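Local coordinates for ABC transporter, permease protein, putative (Porphyromonas gingivalis, PDB 2P0S), which probably takes part in ABC-type transport across the cell membrane and is represented here by one domain of the longer permease, at the interface of chains A and B. Numbering follows the deposited sequence. Chains: chain A/B, ABC transporter, permease protein, putative.

The three contacts belong to one two-fold symmetric interface, each having a twin with the chains exchanged. Contact 1, where the end of helix 80-100 and the residues after it in chain A meet helix 107-114 of chain B, is remote: its C-alpha centre lies about 29 Å from that of contact 2 and 38 Å from that of contact 3. Contacts 2 and 3, their C-alpha centres about 9 Å apart, share A:Thr122 and B:Ile72. There the C-terminal segment of chain A crosses helix 80-100 of chain B and joins strand 70-74. C-terminal arms are thus exchanged; the structure alone does not show whether the membrane protein does so.

Contact 1: the interface of chains A and B. Residues chain A 99, 102, 104; chain B 110, 113-114.
A:Tyr102, in an extended backbone conformation just past the end of helix 80-100, meets B:Ile110 and B:Ser114 on successive turns of helix 107-114. Its CG is anti to the carbonyl carbon (chi1 -75°), a turn that lays the ring alongside B:Ile110, the two side chains sliding past each other in opposite directions. The methyl CG2 of B:Ile110 sits over one face of the ring, toward the rim, 3.8 Å from the centroid in a CH-pi contact. The other branch covers the CD1/CE1 side of that same face, with CG1 of B:Ile110 3.8 Å from CD1 of A:Tyr102, and ends tip to tip with the CD1 methyl of A:Ile104. Beside the ring, CG1 of A:Ile99, still in helix 80-100, touches CB of B:Ser114 at 3.7 Å.

No direct polar bond crosses here; water does that work. The phenol OH of A:Tyr102 has two waters in the plane of the ring, each 2.7 Å away. Water 1 continues to carboxylate oxygen OD2 of B:Asp113 at 2.6 Å, and water 2 more loosely to the hydroxyl OG of B:Ser114 at 3.2 Å. That hydroxyl also donates to the backbone O of B:Ile110 (2.8 Å), tying it back onto its own helix. In this dimer the site pins the turn after one chain's long helix against the short helix of the other, a greasy face with a hydrated rim.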
loop_
_atom_site.group_PDB
_atom_site.type_symbol
_atom_site.label_atom_id
_atom_site.label_comp_id
_atom_site.label_asym_id
_atom_site.label_seq_id
_atom_site.Cartn_x
_atom_site.Cartn_y
_atom_site.Cartn_z
ATOM N N ILE A 99 -10.852 -14.167 12.004
ATOM C CA ILE A 99 -11.434 -15.225 11.111
ATOM C C ILE A 99 -10.996 -16.601 11.615
ATOM O O ILE A 99 -11.811 -17.564 11.732
ATOM C CB ILE A 99 -11.015 -15.069 9.622
ATOM C CG1 ILE A 99 -11.617 -13.753 9.032
ATOM C CG2 ILE A 99 -11.564 -16.278 8.769
ATOM C CD1 ILE A 99 -10.859 -13.272 7.721
ATOM N N TYR A 102 -12.957 -18.860 14.324
ATOM C CA TYR A 102 -14.279 -19.579 14.066
ATOM C C TYR A 102 -13.952 -21.068 13.858
ATOM O O TYR A 102 -12.791 -21.482 13.707
ATOM C CB TYR A 102 -14.847 -18.952 12.835
ATOM C CG TYR A 102 -15.396 -17.562 13.207
ATOM C CD1 TYR A 102 -16.788 -17.439 13.503
ATOM C CD2 TYR A 102 -14.577 -16.390 13.165
ATOM C CE1 TYR A 102 -17.278 -16.248 13.852
ATOM C CE2 TYR A 102 -15.066 -15.158 13.466
ATOM C CZ TYR A 102 -16.414 -15.096 13.836
ATOM O OH TYR A 102 -16.986 -13.882 14.136
ATOM N N ILE A 104 -13.546 -23.638 11.637
ATOM C CA ILE A 104 -13.505 -23.992 10.315
ATOM C C ILE A 104 -12.238 -24.795 10.093
ATOM O O ILE A 104 -11.164 -24.279 10.468
ATOM C CB ILE A 104 -13.319 -22.688 9.376
ATOM C CG1 ILE A 104 -14.553 -21.720 9.548
ATOM C CG2 ILE A 104 -13.231 -23.114 7.906
ATOM C CD1 ILE A 104 -14.290 -20.337 9.138
ATOM N N ILE B 110 -18.930 -13.935 8.688
ATOM C CA ILE B 110 -17.689 -14.127 9.472
ATOM C C ILE B 110 -16.711 -13.065 9.006
ATOM O O ILE B 110 -16.048 -12.424 9.841
ATOM C CB ILE B 110 -17.125 -15.574 9.266
ATOM C CG1 ILE B 110 -18.039 -16.550 10.061
ATOM C CG2 ILE B 110 -15.624 -15.623 9.770
ATOM C CD1 ILE B 110 -17.690 -18.087 9.724
ATOM N N ASP B 113 -17.957 -9.576 10.229
ATOM C CA ASP B 113 -17.812 -9.483 11.690
ATOM C C ASP B 113 -16.330 -9.310 12.095
ATOM O O ASP B 113 -16.036 -8.651 13.113
ATOM C CB ASP B 113 -18.303 -10.701 12.321
ATOM C CG ASP B 113 -19.812 -10.736 12.369
ATOM O OD1 ASP B 113 -20.448 -9.779 12.013
ATOM O OD2 ASP B 113 -20.344 -11.808 12.767
ATOM N N SER B 114 -15.428 -9.884 11.314
ATOM C CA SER B 114 -13.997 -9.937 11.644
ATOM C C SER B 114 -13.260 -8.824 11.034
ATOM O O SER B 114 -12.041 -8.650 11.301
ATOM C CB SER B 114 -13.398 -11.235 11.069
ATOM O OG SER B 114 -13.953 -12.359 11.677
HETATM O O HOH W 1 -19.643 -13.643 14.537
HETATM O O HOH W 2 -15.275 -11.838 14.584
#

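Contact 2: the interface of chains A and B. Residues chain A 118-120, 122; chain B 57, 70, 72, 83, 86-87, 90.
Flat groups here are peptides rather than rings: the one between A:Ser119 and A:Val120 points its N-H at B:Ser87, and the nitrogen of A:Val120 donates to the side-chain OG at 2.9 Å, nearly straight (168° at H). The same hydroxyl donates onward to the carbonyl O of B:Ser83 at 2.7 Å, approaching from above that carbonyl plane. OG of B:Ser87 thus accepts from A:Val120 and donates to its own helix, whose turn positions it to receive the incoming arm.

A:Val120 is the plug. With CG1 anti to its backbone N (chi1 -177°), it divides its methyls between strand and helix. CG1 packs on CD1 of B:Ile72 at 3.6 Å and also on CG2 of B:Val70. CG2 turns to helix 80-100 and meets CD1 of B:Leu90 at 3.9 Å. The valine crosses both B:Ile72 and B:Leu90 at about a right angle. Beyond it, A:Leu118 and B:Val70 meet tip to tip, CD2 to CG1. A:Thr122 lies beside B:Ile72, pointing the same way, and its OG1 rests 3.3 Å from CB of B:Ser83.

In this dimer the site anchors the C-terminal arm of chain A in the groove between helix 80-100 and strand 70-74 of chain B.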
loop_
_atom_site.group_PDB
_atom_site.type_symbol
_atom_site.label_atom_id
_atom_site.label_comp_id
_atom_site.label_asym_id
_atom_site.label_seq_id
_atom_site.Cartn_x
_atom_site.Cartn_y
_atom_site.Cartn_z
ATOM N N LEU A 118 -0.755 -9.204 -6.149
ATOM C CA LEU A 118 -0.721 -8.760 -7.520
ATOM C C LEU A 118 0.302 -7.664 -7.517
ATOM O O LEU A 118 0.170 -6.725 -6.786
ATOM C CB LEU A 118 -2.101 -8.222 -7.886
ATOM C CG LEU A 118 -2.240 -8.430 -9.376
ATOM C CD1 LEU A 118 -3.628 -8.506 -9.710
ATOM C CD2 LEU A 118 -1.622 -7.273 -10.167
ATOM N N SER A 119 1.300 -7.768 -8.336
ATOM C CA SER A 119 2.243 -6.643 -8.558
ATOM C C SER A 119 1.959 -6.056 -9.977
ATOM O O SER A 119 2.147 -6.679 -10.993
ATOM C CB SER A 119 3.646 -7.161 -8.468
ATOM O OG SER A 119 3.977 -7.276 -7.110
ATOM N N VAL A 120 1.494 -4.815 -10.020
ATOM C CA VAL A 120 1.003 -4.228 -11.241
ATOM C C VAL A 120 2.190 -3.867 -12.116
ATOM O O VAL A 120 3.032 -3.086 -11.618
ATOM C CB VAL A 120 0.192 -2.991 -10.943
ATOM C CG1 VAL A 120 -0.306 -2.512 -12.092
ATOM C CG2 VAL A 120 -1.110 -3.503 -10.190
ATOM N N THR A 122 4.403 -1.974 -14.600
ATOM C CA THR A 122 4.427 -0.560 -14.781
ATOM C C THR A 122 5.390 -0.319 -15.903
ATOM O O THR A 122 6.596 -0.790 -15.815
ATOM C CB THR A 122 4.804 0.125 -13.464
ATOM O OG1 THR A 122 3.771 -0.147 -12.493
ATOM C CG2 THR A 122 4.865 1.619 -13.647
ATOM N N LEU B 57 -3.739 4.017 -15.132
ATOM C CA LEU B 57 -4.004 2.655 -14.687
ATOM C C LEU B 57 -5.102 2.088 -15.516
ATOM O O LEU B 57 -6.229 2.631 -15.477
ATOM C CB LEU B 57 -4.324 2.713 -13.185
ATOM C CG LEU B 57 -4.857 1.367 -12.593
ATOM C CD1 LEU B 57 -3.712 0.235 -12.589
ATOM C CD2 LEU B 57 -5.401 1.572 -11.150
ATOM N N VAL B 70 -4.245 -5.899 -16.025
ATOM C CA VAL B 70 -4.074 -4.581 -15.452
ATOM C C VAL B 70 -2.606 -4.207 -15.777
ATOM O O VAL B 70 -1.688 -5.043 -15.913
ATOM C CB VAL B 70 -4.246 -4.585 -13.884
ATOM C CG1 VAL B 70 -3.415 -5.761 -13.145
ATOM C CG2 VAL B 70 -4.003 -3.184 -13.252
ATOM N N ILE B 72 0.098 -0.285 -15.837
ATOM C CA ILE B 72 0.204 1.159 -15.612
ATOM C C ILE B 72 1.191 1.658 -16.674
ATOM O O ILE B 72 2.183 1.005 -16.899
ATOM C CB ILE B 72 0.748 1.561 -14.168
ATOM C CG1 ILE B 72 -0.272 1.195 -13.110
ATOM C CG2 ILE B 72 1.006 3.088 -14.010
ATOM C CD1 ILE B 72 0.347 0.987 -11.731
ATOM N N SER B 83 3.396 2.002 -8.019
ATOM C CA SER B 83 2.796 0.691 -8.245
ATOM C C SER B 83 2.690 -0.055 -6.953
ATOM O O SER B 83 1.763 -0.903 -6.821
ATOM C CB SER B 83 3.552 -0.157 -9.215
ATOM O OG SER B 83 4.914 0.152 -9.022
ATOM N N ILE B 86 -0.601 1.062 -5.512
ATOM C CA ILE B 86 -1.815 0.596 -6.277
ATOM C C ILE B 86 -1.922 -0.924 -6.124
ATOM O O ILE B 86 -3.033 -1.543 -5.998
ATOM C CB ILE B 86 -1.633 0.978 -7.780
ATOM C CG1 ILE B 86 -1.822 2.523 -7.920
ATOM C CG2 ILE B 86 -2.568 0.147 -8.715
ATOM C CD1 ILE B 86 -1.403 3.103 -9.256
ATOM N N SER B 87 -0.799 -1.599 -6.272
ATOM C CA SER B 87 -0.831 -3.044 -6.116
ATOM C C SER B 87 -1.347 -3.496 -4.778
ATOM O O SER B 87 -2.042 -4.531 -4.732
ATOM C CB SER B 87 0.532 -3.613 -6.256
ATOM O OG SER B 87 1.093 -3.346 -7.600
ATOM N N LEU B 90 -5.235 -3.052 -4.767
ATOM C CA LEU B 90 -5.859 -4.143 -5.527
ATOM C C LEU B 90 -5.695 -5.491 -4.822
ATOM O O LEU B 90 -6.643 -6.313 -4.768
ATOM C CB LEU B 90 -5.302 -4.197 -6.950
ATOM C CG LEU B 90 -5.654 -2.945 -7.796
ATOM C CD1 LEU B 90 -4.890 -3.104 -9.154
ATOM C CD2 LEU B 90 -7.235 -2.853 -8.134
#

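Contact 3: the interface of chains A and B. Residues chain A 121-125; chain B 56, 72-74, 78.
B:Tyr73, A:Tyr123 and A:Trp125 bury the most surface where strand 122-124 of chain A runs parallel to strand 70-74 of chain B. Backbone bonds alternate between the strands: B:Ile72 N donates to A:His121 O, A:Tyr123 N to B:Ile72 O, B:Gly74 N to A:Tyr123 O and A:Trp125 N to B:Gly74 O, the last at 2.9 Å. A parallel strand is thus added to the sheet of the other chain.

The two tyrosines share one side of it and cross obliquely. CG of B:Tyr73 is anti to the carbonyl carbon (chi1 -67°), which swings the ring toward A:Tyr123; CD2 of the latter stands above one face, near the rim, and its CB touches CD1 of B:Tyr73 at 3.7 Å. From the far end A:Trp125 comes across B:Tyr73 at about a right angle. The six-membered part of the indole reaches on to CG1 of B:Val56. On the opposite side of the sheet, CG2 of A:Thr122 packs against CD1 of B:Leu78 at 3.7 Å.

CB of B:Tyr73 sits over the face of the A:Trp125 five-membered ring, toward its rim, in a CH-pi contact 3.4 Å from CE2.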
loop_
_atom_site.group_PDB
_atom_site.type_symbol
_atom_site.label_atom_id
_atom_site.label_comp_id
_atom_site.label_asym_id
_atom_site.label_seq_id
_atom_site.Cartn_x
_atom_site.Cartn_y
_atom_site.Cartn_z
ATOM N N HIS A 121 2.177 -4.404 -13.338
ATOM C CA HIS A 121 3.292 -4.126 -14.302
ATOM C C HIS A 121 3.220 -2.661 -14.702
ATOM O O HIS A 121 2.071 -2.163 -15.051
ATOM C CB HIS A 121 3.104 -5.005 -15.496
ATOM C CG HIS A 121 3.261 -6.473 -15.171
ATOM N ND1 HIS A 121 2.519 -7.487 -15.763
ATOM C CD2 HIS A 121 3.913 -7.052 -14.160
ATOM C CE1 HIS A 121 2.856 -8.645 -15.205
ATOM N NE2 HIS A 121 3.719 -8.399 -14.247
ATOM N N THR A 122 4.403 -1.974 -14.600
ATOM C CA THR A 122 4.427 -0.560 -14.781
ATOM C C THR A 122 5.390 -0.319 -15.903
ATOM O O THR A 122 6.596 -0.790 -15.815
ATOM C CB THR A 122 4.804 0.125 -13.464
ATOM O OG1 THR A 122 3.771 -0.147 -12.493
ATOM C CG2 THR A 122 4.865 1.619 -13.647
ATOM N N TYR A 123 4.923 0.465 -16.879
ATOM C CA TYR A 123 5.697 0.717 -18.129
ATOM C C TYR A 123 5.947 2.187 -18.367
ATOM O O TYR A 123 5.060 2.998 -18.035
ATOM C CB TYR A 123 4.935 0.145 -19.324
ATOM C CG TYR A 123 4.694 -1.359 -19.137
ATOM C CD1 TYR A 123 5.755 -2.311 -19.144
ATOM C CD2 TYR A 123 3.434 -1.833 -19.055
ATOM C CE1 TYR A 123 5.501 -3.675 -18.968
ATOM C CE2 TYR A 123 3.148 -3.203 -18.901
ATOM C CZ TYR A 123 4.211 -4.147 -18.909
ATOM O OH TYR A 123 3.947 -5.486 -18.805
ATOM N N LYS A 124 7.072 2.548 -18.967
ATOM C CA LYS A 124 7.268 3.877 -19.528
ATOM C C LYS A 124 6.888 3.785 -21.070
ATOM O O LYS A 124 7.366 2.818 -21.855
ATOM C CB LYS A 124 8.797 4.262 -19.339
ATOM C CG LYS A 124 9.012 5.619 -19.762
ATOM C CD LYS A 124 10.624 5.789 -19.734
ATOM C CE LYS A 124 10.820 6.900 -20.615
ATOM N NZ LYS A 124 12.313 7.270 -20.359
ATOM N N TRP A 125 6.057 4.718 -21.600
ATOM C CA TRP A 125 5.784 4.715 -23.042
ATOM C C TRP A 125 7.074 4.968 -23.813
ATOM O O TRP A 125 7.843 5.813 -23.456
ATOM C CB TRP A 125 4.892 5.833 -23.469
ATOM C CG TRP A 125 3.389 5.524 -23.053
ATOM C CD1 TRP A 125 2.677 4.491 -23.538
ATOM C CD2 TRP A 125 2.470 6.368 -22.317
ATOM N NE1 TRP A 125 1.395 4.547 -23.072
ATOM C CE2 TRP A 125 1.215 5.694 -22.340
ATOM C CE3 TRP A 125 2.593 7.575 -21.590
ATOM C CZ2 TRP A 125 0.078 6.209 -21.673
ATOM C CZ3 TRP A 125 1.503 8.055 -20.906
ATOM C CH2 TRP A 125 0.235 7.353 -20.945
ATOM N N VAL B 56 -1.349 6.359 -16.312
ATOM C CA VAL B 56 -2.773 5.817 -16.338
ATOM C C VAL B 56 -2.766 4.384 -15.947
ATOM O O VAL B 56 -1.895 3.651 -16.315
ATOM C CB VAL B 56 -3.383 5.987 -17.737
ATOM C CG1 VAL B 56 -2.585 5.239 -18.854
ATOM C CG2 VAL B 56 -4.869 5.518 -17.733
ATOM N N ILE B 72 0.098 -0.285 -15.837
ATOM C CA ILE B 72 0.204 1.159 -15.612
ATOM C C ILE B 72 1.191 1.658 -16.674
ATOM O O ILE B 72 2.183 1.005 -16.899
ATOM C CB ILE B 72 0.748 1.561 -14.168
ATOM C CG1 ILE B 72 -0.272 1.195 -13.110
ATOM C CG2 ILE B 72 1.006 3.088 -14.010
ATOM C CD1 ILE B 72 0.347 0.987 -11.731
ATOM N N TYR B 73 0.825 2.736 -17.345
ATOM C CA TYR B 73 1.689 3.407 -18.348
ATOM C C TYR B 73 1.978 4.855 -17.847
ATOM O O TYR B 73 1.088 5.631 -17.513
ATOM C CB TYR B 73 1.097 3.447 -19.738
ATOM C CG TYR B 73 0.983 2.063 -20.368
ATOM C CD1 TYR B 73 2.034 1.580 -21.174
ATOM C CD2 TYR B 73 -0.182 1.247 -20.211
ATOM C CE1 TYR B 73 1.985 0.343 -21.815
ATOM C CE2 TYR B 73 -0.199 -0.005 -20.823
ATOM C CZ TYR B 73 0.860 -0.432 -21.626
ATOM O OH TYR B 73 0.740 -1.680 -22.244
ATOM N N GLY B 74 3.262 5.292 -17.969
ATOM C CA GLY B 74 3.560 6.664 -17.595
ATOM C C GLY B 74 4.542 7.238 -18.632
ATOM O O GLY B 74 5.105 6.484 -19.462
ATOM N N LEU B 78 8.247 5.492 -13.341
ATOM C CA LEU B 78 7.652 5.995 -12.092
ATOM C C LEU B 78 8.361 5.374 -10.891
ATOM O O LEU B 78 8.773 4.265 -10.991
ATOM C CB LEU B 78 6.226 5.500 -12.023
ATOM C CG LEU B 78 5.282 6.141 -13.009
ATOM C CD1 LEU B 78 4.104 5.155 -13.115
ATOM C CD2 LEU B 78 4.798 7.406 -12.402
#